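Local structure of toll-like receptor 6, Variable lymphocyte receptor B (Mus musculus, 3A79) at residues L164-L169 against Q192-T197. The protein probably serves as the ligand-sensing ectodomain of an innate immune receptor, here fused to a hagfish variable lymphocyte receptor fragment. Numbering follows the deposited sequence.
Sequences LPVAHL and QIPNTT. With NAG (2-acetamido-2-deoxy-beta-D-glucopyranose), chain N.
V166 and A167 pack against P194 in a small apolar contact between the loop before strand 171-178 and the end of strand 190-196, in successive turns of the solenoid within the Toll-like receptor 6 part of the fusion. Segment 192-197 lies on strand 190-196, which pairs in parallel with strand 214-220, and turns a corner at T197 into strand 198-203. The pyrrolidine ring of P194 does most of the touching. Its CB lies 3.9 Å from the CA of A167 and equally far from the O of V166, while its CG meets CG2 of V166 at 4.0 Å, the two side chains crossing obliquely. With CG1 anti to the carbonyl carbon (chi1 -59°), CG2 falls between the backbone N and the carbonyl carbon, and V138 and F142 pack on the same valine. A type I turn from V166 to L169 shapes the loop; a separate backbone hydrogen bond joins A167 N to L164 O. T196 OG1 donates to P194 O over 3.0 Å, the hydroxyl lying 44° above the carbonyl plane, and thereby ties the residues flanking N195 together. N195 meets the loop loosely, its OD1 4.2 Å from A167 O, and carries an N-linked sugar, ND2 being bonded to NAG C1. L163 and I174 also touch P194. The stacking of successive turns, each giving one strand to the parallel array, is that of the leucine-rich repeat solenoid of Toll-like receptor ectodomains.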
loop_
_atom_site.group_PDB
_atom_site.type_symbol
_atom_site.label_atom_id
_atom_site.label_comp_id
_atom_site.label_asym_id
_atom_site.label_seq_id
_atom_site.Cartn_x
_atom_site.Cartn_y
_atom_site.Cartn_z
ATOM N N LEU B 164 -8.898 -54.536 3.942
ATOM C CA LEU B 164 -9.481 -55.275 5.060
ATOM C C LEU B 164 -8.418 -55.741 6.063
ATOM O O LEU B 164 -8.625 -55.662 7.271
ATOM C CB LEU B 164 -10.308 -56.467 4.553
ATOM C CG LEU B 164 -11.687 -56.651 5.195
ATOM C CD1 LEU B 164 -12.062 -58.126 5.354
ATOM C CD2 LEU B 164 -11.734 -55.941 6.538
ATOM N N PRO B 165 -7.278 -56.233 5.564
ATOM C CA PRO B 165 -6.231 -56.669 6.491
ATOM C C PRO B 165 -5.736 -55.586 7.467
ATOM O O PRO B 165 -5.261 -55.932 8.551
ATOM C CB PRO B 165 -5.116 -57.120 5.553
ATOM C CG PRO B 165 -5.846 -57.563 4.317
ATOM C CD PRO B 165 -6.972 -56.605 4.172
ATOM N N VAL B 166 -5.844 -54.308 7.118
ATOM C CA VAL B 166 -5.410 -53.270 8.062
ATOM C C VAL B 166 -6.559 -52.547 8.793
ATOM O O VAL B 166 -6.356 -51.490 9.393
ATOM C CB VAL B 166 -4.398 -52.257 7.431
ATOM C CG1 VAL B 166 -3.146 -52.987 6.935
ATOM C CG2 VAL B 166 -5.027 -51.440 6.307
ATOM N N ALA B 167 -7.749 -53.141 8.774
ATOM C CA ALA B 167 -8.931 -52.521 9.368
ATOM C C ALA B 167 -8.944 -52.560 10.889
ATOM O O ALA B 167 -9.784 -51.926 11.526
ATOM C CB ALA B 167 -10.181 -53.167 8.828
ATOM N N HIS B 168 -8.012 -53.297 11.477
ATOM C CA HIS B 168 -7.976 -53.414 12.928
ATOM C C HIS B 168 -6.725 -52.823 13.559
ATOM O O HIS B 168 -6.342 -53.220 14.659
ATOM C CB HIS B 168 -8.108 -54.871 13.351
ATOM C CG HIS B 168 -9.434 -55.476 13.020
ATOM N ND1 HIS B 168 -10.408 -55.697 13.970
ATOM C CD2 HIS B 168 -9.944 -55.915 11.846
ATOM C CE1 HIS B 168 -11.460 -56.245 13.394
ATOM N NE2 HIS B 168 -11.206 -56.389 12.105
ATOM N N LEU B 169 -6.090 -51.879 12.869
ATOM C CA LEU B 169 -4.921 -51.192 13.412
ATOM C C LEU B 169 -5.311 -49.782 13.796
ATOM O O LEU B 169 -6.253 -49.222 13.234
ATOM C CB LEU B 169 -3.805 -51.140 12.380
ATOM C CG LEU B 169 -3.530 -52.464 11.673
ATOM C CD1 LEU B 169 -2.762 -52.230 10.383
ATOM C CD2 LEU B 169 -2.790 -53.417 12.597
ATOM N N GLN B 192 -13.610 -49.656 0.990
ATOM C CA GLN B 192 -13.859 -49.371 2.381
ATOM C C GLN B 192 -12.558 -48.868 2.967
ATOM O O GLN B 192 -11.548 -49.568 2.901
ATOM C CB GLN B 192 -14.299 -50.647 3.093
ATOM C CG GLN B 192 -14.488 -50.490 4.582
ATOM C CD GLN B 192 -15.874 -50.018 4.931
ATOM O OE1 GLN B 192 -16.841 -50.782 4.832
ATOM N NE2 GLN B 192 -15.985 -48.754 5.343
ATOM N N ILE B 193 -12.580 -47.655 3.518
ATOM C CA ILE B 193 -11.424 -47.093 4.220
ATOM C C ILE B 193 -11.418 -47.417 5.716
ATOM O O ILE B 193 -12.339 -47.042 6.441
ATOM C CB ILE B 193 -11.338 -45.566 4.066
ATOM C CG1 ILE B 193 -10.697 -45.189 2.731
ATOM C CG2 ILE B 193 -10.506 -44.982 5.180
ATOM C CD1 ILE B 193 -11.661 -45.138 1.581
ATOM N N PRO B 194 -10.364 -48.101 6.183
ATOM C CA PRO B 194 -10.225 -48.457 7.601
ATOM C C PRO B 194 -10.303 -47.210 8.461
ATOM O O PRO B 194 -10.031 -46.127 7.951
ATOM C CB PRO B 194 -8.815 -49.048 7.678
ATOM C CG PRO B 194 -8.501 -49.482 6.285
ATOM C CD PRO B 194 -9.195 -48.513 5.388
ATOM N N ASN B 195 -10.668 -47.342 9.733
ATOM C CA ASN B 195 -10.695 -46.171 10.610
ATOM C C ASN B 195 -9.321 -45.513 10.675
ATOM O O ASN B 195 -8.336 -46.152 11.045
ATOM C CB ASN B 195 -11.182 -46.537 12.015
ATOM C CG ASN B 195 -12.275 -47.578 11.995
ATOM O OD1 ASN B 195 -12.201 -48.537 11.228
ATOM N ND2 ASN B 195 -13.301 -47.392 12.831
ATOM N N THR B 196 -9.255 -44.242 10.288
ATOM C CA THR B 196 -8.014 -43.470 10.352
ATOM C C THR B 196 -8.305 -42.129 10.969
ATOM O O THR B 196 -9.392 -41.590 10.787
ATOM C CB THR B 196 -7.454 -43.154 8.962
ATOM O OG1 THR B 196 -7.657 -44.264 8.084
ATOM C CG2 THR B 196 -5.987 -42.871 9.058
ATOM N N THR B 197 -7.340 -41.573 11.685
ATOM C CA THR B 197 -7.445 -40.167 12.052
ATOM C C THR B 197 -7.477 -39.280 10.789
ATOM O O THR B 197 -8.412 -38.495 10.580
ATOM C CB THR B 197 -6.312 -39.724 12.987
ATOM O OG1 THR B 197 -6.405 -40.450 14.216
ATOM C CG2 THR B 197 -6.423 -38.225 13.275
HETATM C C1 NAG N . -13.712 -48.799 12.870
HETATM C C2 NAG N . -14.022 -49.174 14.327
HETATM C C3 NAG N . -14.526 -50.613 14.401
HETATM C C4 NAG N . -15.783 -50.760 13.559
HETATM C C5 NAG N . -15.600 -50.262 12.113
HETATM C C6 NAG N . -16.992 -50.082 11.466
HETATM C C7 NAG N . -11.869 -48.188 15.178
HETATM C C8 NAG N . -12.062 -46.755 15.593
HETATM N N2 NAG N . -12.934 -48.988 15.290
HETATM O O3 NAG N . -14.809 -50.970 15.738
HETATM O O4 NAG N . -16.179 -52.117 13.592
HETATM O O5 NAG N . -14.852 -49.042 12.030
HETATM O O6 NAG N . -17.029 -49.959 10.054
HETATM O O7 NAG N . -10.767 -48.585 14.785
#